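Local coordinates for protein endo-1,4-b-d-mannanase (PDB 1QNR) that probably hydrolyses internal beta-1,4-mannosidic linkages of mannan polysaccharides, as an endo-acting glycoside hydrolase of family 5 with a TIM-barrel fold, at residues C265-G278 / W290-M304. Numbering follows the deposited sequence.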
loop_
_atom_site.group_PDB
_atom_site.type_symbol
_atom_site.label_atom_id
_atom_site.label_comp_id
_atom_site.label_asym_id
_atom_site.label_seq_id
_atom_site.Cartn_x
_atom_site.Cartn_y
_atom_site.Cartn_z
ATOM N N CYS A 265 -1.562 11.062 13.855
ATOM C CA CYS A 265 -1.017 9.754 14.257
ATOM C C CYS A 265 -0.379 9.832 15.655
ATOM O O CYS A 265 -0.725 9.010 16.516
ATOM C CB CYS A 265 0.053 9.278 13.238
ATOM S SG CYS A 265 -0.615 8.545 11.729
ATOM N N LEU A 266 0.429 10.856 15.911
ATOM C CA LEU A 266 1.117 10.988 17.237
ATOM C C LEU A 266 0.071 11.224 18.314
ATOM O O LEU A 266 0.239 10.627 19.440
ATOM C CB LEU A 266 2.130 12.140 17.113
ATOM C CG LEU A 266 2.968 12.376 18.436
ATOM C CD1 LEU A 266 3.758 11.152 18.844
ATOM C CD2 LEU A 266 3.813 13.626 18.167
ATOM N N ALA A 267 -1.028 11.938 18.057
ATOM C CA ALA A 267 -2.122 12.053 19.069
ATOM C C ALA A 267 -2.761 10.729 19.378
ATOM O O ALA A 267 -3.234 10.535 20.539
ATOM C CB ALA A 267 -3.147 13.096 18.634
ATOM N N ALA A 268 -2.863 9.789 18.444
ATOM C CA ALA A 268 -3.400 8.464 18.675
ATOM C C ALA A 268 -2.333 7.502 19.216
ATOM O O ALA A 268 -2.606 6.262 19.396
ATOM C CB ALA A 268 -4.024 7.916 17.369
ATOM N N GLY A 269 -1.092 7.914 19.464
ATOM C CA GLY A 269 -0.054 7.099 20.019
ATOM C C GLY A 269 0.672 6.152 19.058
ATOM O O GLY A 269 1.292 5.185 19.554
ATOM N N LYS A 270 0.539 6.413 17.734
ATOM C CA LYS A 270 1.029 5.478 16.691
ATOM C C LYS A 270 1.845 6.174 15.608
ATOM O O LYS A 270 1.727 7.407 15.449
ATOM C CB LYS A 270 -0.242 4.916 15.959
ATOM C CG LYS A 270 -1.148 4.145 16.932
ATOM C CD LYS A 270 -2.444 3.653 16.179
ATOM C CE LYS A 270 -3.364 3.025 17.196
ATOM N NZ LYS A 270 -4.608 2.425 16.665
ATOM N N PRO A 271 2.702 5.466 14.877
ATOM C CA PRO A 271 3.404 6.063 13.715
ATOM C C PRO A 271 2.452 6.242 12.538
ATOM O O PRO A 271 1.413 5.573 12.421
ATOM C CB PRO A 271 4.457 4.987 13.326
ATOM C CG PRO A 271 4.266 3.853 14.290
ATOM C CD PRO A 271 2.980 4.011 15.040
ATOM N N CYS A 272 2.854 7.196 11.666
ATOM C CA CYS A 272 2.239 7.327 10.353
ATOM C C CYS A 272 3.257 6.926 9.280
ATOM O O CYS A 272 4.492 7.069 9.415
ATOM C CB CYS A 272 2.024 8.819 10.033
ATOM S SG CYS A 272 0.335 9.482 10.105
ATOM N N VAL A 273 2.750 6.346 8.149
ATOM C CA VAL A 273 3.552 6.054 6.943
ATOM C C VAL A 273 3.008 6.916 5.788
ATOM O O VAL A 273 1.798 6.864 5.461
ATOM C CB VAL A 273 3.526 4.557 6.538
ATOM C CG1 VAL A 273 4.281 4.284 5.214
ATOM C CG2 VAL A 273 4.162 3.702 7.647
ATOM N N PHE A 274 3.914 7.710 5.214
ATOM C CA PHE A 274 3.630 8.559 4.037
ATOM C C PHE A 274 3.750 7.595 2.824
ATOM O O PHE A 274 4.870 7.403 2.296
ATOM C CB PHE A 274 4.628 9.706 4.029
ATOM C CG PHE A 274 4.627 10.737 2.946
ATOM C CD1 PHE A 274 3.471 10.938 2.178
ATOM C CD2 PHE A 274 5.745 11.538 2.704
ATOM C CE1 PHE A 274 3.491 11.966 1.212
ATOM C CE2 PHE A 274 5.784 12.536 1.726
ATOM C CZ PHE A 274 4.619 12.753 0.998
ATOM N N GLU A 275 2.663 6.902 2.496
ATOM C CA GLU A 275 2.717 5.635 1.735
ATOM C C GLU A 275 2.710 5.761 0.219
ATOM O O GLU A 275 3.139 4.802 -0.446
ATOM C CB GLU A 275 1.507 4.782 2.209
ATOM C CG GLU A 275 1.407 3.385 1.570
ATOM C CD GLU A 275 0.194 2.604 2.075
ATOM O OE1 GLU A 275 -0.957 3.039 1.865
ATOM O OE2 GLU A 275 0.463 1.462 2.615
ATOM N N GLU A 276 2.234 6.893 -0.327
ATOM C CA GLU A 276 2.346 7.172 -1.757
ATOM C C GLU A 276 2.498 8.666 -1.972
ATOM O O GLU A 276 1.798 9.421 -1.247
ATOM C CB GLU A 276 1.116 6.756 -2.590
ATOM C CG GLU A 276 0.733 5.266 -2.634
ATOM C CD GLU A 276 -0.425 5.009 -3.535
ATOM O OE1 GLU A 276 -0.829 5.920 -4.339
ATOM O OE2 GLU A 276 -1.059 3.919 -3.514
ATOM N N TYR A 277 3.262 9.108 -2.961
ATOM C CA TYR A 277 3.272 10.544 -3.325
ATOM C C TYR A 277 3.917 10.699 -4.709
ATOM O O TYR A 277 4.780 9.905 -5.100
ATOM C CB TYR A 277 4.020 11.400 -2.292
ATOM C CG TYR A 277 5.438 10.993 -1.988
ATOM C CD1 TYR A 277 6.568 11.449 -2.696
ATOM C CD2 TYR A 277 5.739 10.124 -0.907
ATOM C CE1 TYR A 277 7.857 11.088 -2.371
ATOM C CE2 TYR A 277 7.025 9.755 -0.576
ATOM C CZ TYR A 277 8.116 10.213 -1.305
ATOM O OH TYR A 277 9.427 9.841 -0.995
ATOM N N GLY A 278 3.538 11.783 -5.397
ATOM C CA GLY A 278 4.228 12.087 -6.671
ATOM C C GLY A 278 3.811 13.480 -7.135
ATOM O O GLY A 278 2.688 13.944 -6.843
ATOM N N TRP A 290 9.083 17.605 0.321
ATOM C CA TRP A 290 8.187 16.680 1.041
ATOM C C TRP A 290 8.934 15.593 1.842
ATOM O O TRP A 290 8.578 15.285 2.968
ATOM C CB TRP A 290 7.216 15.997 0.073
ATOM C CG TRP A 290 6.325 16.863 -0.773
ATOM C CD1 TRP A 290 5.960 18.208 -0.578
ATOM C CD2 TRP A 290 5.631 16.471 -1.938
ATOM N NE1 TRP A 290 5.147 18.641 -1.570
ATOM C CE2 TRP A 290 4.880 17.576 -2.438
ATOM C CE3 TRP A 290 5.488 15.233 -2.644
ATOM C CZ2 TRP A 290 4.101 17.525 -3.585
ATOM C CZ3 TRP A 290 4.695 15.163 -3.767
ATOM C CH2 TRP A 290 3.973 16.300 -4.236
ATOM N N GLN A 291 9.992 15.072 1.204
ATOM C CA GLN A 291 10.807 14.028 1.875
ATOM C C GLN A 291 11.493 14.674 3.079
ATOM O O GLN A 291 11.492 14.022 4.136
ATOM C CB GLN A 291 11.884 13.543 0.867
ATOM C CG GLN A 291 11.266 12.812 -0.324
ATOM C CD GLN A 291 12.344 12.214 -1.224
ATOM O OE1 GLN A 291 13.428 12.861 -1.426
ATOM N NE2 GLN A 291 12.030 11.057 -1.792
ATOM N N THR A 292 11.985 15.933 2.963
ATOM C CA THR A 292 12.588 16.540 4.162
ATOM C C THR A 292 11.561 16.820 5.244
ATOM O O THR A 292 11.839 16.580 6.458
ATOM C CB THR A 292 13.261 17.877 3.733
ATOM O OG1 THR A 292 14.370 17.534 2.880
ATOM C CG2 THR A 292 13.764 18.664 4.951
ATOM N N THR A 293 10.369 17.295 4.904
ATOM C CA THR A 293 9.323 17.483 5.912
ATOM C C THR A 293 9.014 16.178 6.634
ATOM O O THR A 293 8.920 16.125 7.880
ATOM C CB THR A 293 8.096 18.135 5.257
ATOM O OG1 THR A 293 8.429 19.426 4.689
ATOM C CG2 THR A 293 6.916 18.295 6.212
ATOM N N SER A 294 8.811 15.086 5.870
ATOM C CA SER A 294 8.455 13.793 6.508
ATOM C C SER A 294 9.557 13.313 7.421
ATOM O O SER A 294 9.291 12.969 8.597
ATOM C CB SER A 294 8.172 12.792 5.341
ATOM O OG SER A 294 7.699 11.560 5.927
ATOM N N LEU A 295 10.857 13.414 7.014
ATOM C CA LEU A 295 11.951 12.936 7.845
ATOM C C LEU A 295 12.062 13.764 9.131
ATOM O O LEU A 295 12.544 13.200 10.145
ATOM C CB LEU A 295 13.260 13.077 6.989
ATOM C CG LEU A 295 14.569 12.717 7.709
ATOM C CD1 LEU A 295 14.560 11.317 8.294
ATOM C CD2 LEU A 295 15.724 12.782 6.662
ATOM N N THR A 296 11.742 15.038 9.111
ATOM C CA THR A 296 11.917 15.912 10.288
ATOM C C THR A 296 10.622 16.258 11.040
ATOM O O THR A 296 10.651 17.155 11.912
ATOM C CB THR A 296 12.560 17.258 9.832
ATOM O OG1 THR A 296 11.728 17.980 8.916
ATOM C CG2 THR A 296 13.965 17.025 9.240
ATOM N N THR A 297 9.540 15.499 10.941
ATOM C CA THR A 297 8.289 15.741 11.645
ATOM C C THR A 297 7.973 14.611 12.592
ATOM O O THR A 297 7.884 13.393 12.244
ATOM C CB THR A 297 7.124 15.971 10.680
ATOM O OG1 THR A 297 7.342 17.111 9.839
ATOM C CG2 THR A 297 5.833 16.303 11.410
ATOM N N ARG A 298 7.814 14.943 13.895
ATOM C CA ARG A 298 7.470 13.913 14.881
ATOM C C ARG A 298 6.148 13.195 14.533
ATOM O O ARG A 298 5.189 13.883 14.132
ATOM C CB ARG A 298 7.331 14.608 16.275
ATOM C CG ARG A 298 8.709 14.774 16.939
ATOM C CD ARG A 298 9.117 13.532 17.703
ATOM N NE ARG A 298 8.188 12.853 18.633
ATOM C CZ ARG A 298 8.504 11.651 19.168
ATOM N NH1 ARG A 298 9.710 11.107 18.874
ATOM N NH2 ARG A 298 7.704 10.949 19.944
ATOM N N GLY A 299 6.110 11.862 14.735
ATOM C CA GLY A 299 4.883 11.108 14.350
ATOM C C GLY A 299 5.136 10.361 13.047
ATOM O O GLY A 299 4.450 9.347 12.824
ATOM N N MET A 300 6.107 10.733 12.210
ATOM C CA MET A 300 6.362 10.004 10.967
ATOM C C MET A 300 7.314 8.820 11.173
ATOM O O MET A 300 8.374 8.973 11.787
ATOM C CB MET A 300 6.980 10.890 9.881
ATOM C CG MET A 300 6.063 12.017 9.435
ATOM S SD MET A 300 4.427 11.470 8.822
ATOM C CE MET A 300 4.964 10.118 7.717
ATOM N N GLY A 301 6.960 7.636 10.703
ATOM C CA GLY A 301 7.837 6.476 10.741
ATOM C C GLY A 301 8.550 6.130 9.485
ATOM O O GLY A 301 9.602 5.447 9.495
ATOM N N GLY A 302 8.050 6.613 8.335
ATOM C CA GLY A 302 8.823 6.361 7.050
ATOM C C GLY A 302 7.970 6.923 5.891
ATOM O O GLY A 302 6.869 7.412 6.079
ATOM N N ASP A 303 8.569 6.819 4.668
ATOM C CA ASP A 303 7.892 7.301 3.441
ATOM C C ASP A 303 8.243 6.433 2.227
ATOM O O ASP A 303 9.291 5.760 2.217
ATOM C CB ASP A 303 8.239 8.780 3.100
ATOM C CG ASP A 303 9.699 8.903 2.590
ATOM O OD1 ASP A 303 9.946 8.750 1.377
ATOM O OD2 ASP A 303 10.574 9.208 3.437
ATOM N N MET A 304 7.272 6.348 1.273
ATOM C CA MET A 304 7.414 5.466 0.071
ATOM C C MET A 304 6.907 6.216 -1.127
ATOM O O MET A 304 5.683 6.444 -1.313
ATOM C CB MET A 304 6.566 4.170 0.276
ATOM C CG MET A 304 6.954 3.495 1.612
ATOM S SD MET A 304 5.945 2.090 2.143
ATOM C CE MET A 304 6.450 0.932 0.919
#
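Two side chains, Tyr277 and Asp303, meet because each has its CG set between backbone N and carbonyl carbon (chi1 55° and 72°), which turns phenol and carboxylate toward one another. Tyr277 OH donates to Asp303 OD1 at 2.7 Å, approaching from above the carboxylate plane, and accepts a nearly straight bond from Gln291 NE2 (3.0 Å) that lies in the amide plane. The other carboxylate oxygen of Asp303 is engaged by Tyr20 and His339. Tyr277 CD2 also sits over the centre of the Phe274 ring, 3.4 Å above its plane, while Trp290 CB packs at the edge of that ring and Met300 CE touches Phe274 CB at 3.7 Å. Beneath this layer, strands 272-277 and 300-304 run parallel, linked by alternating backbone bonds such as Gly301 N to Cys272 O (2.8 Å), and helix 290-295 returns antiparallel over them: a beta-alpha-beta crossover of the TIM barrel. A leucine in place of Tyr277 would probably leave Asp303 OD1 and the Gln291 amide without their shared hydroxyl. By donating to the carboxylate and accepting from the amide, this one hydroxyl ties helix to strands in a buried polar cluster beside the Phe274, Trp290 and Met300 packing, and probably helps stabilise a negative charge on Asp303.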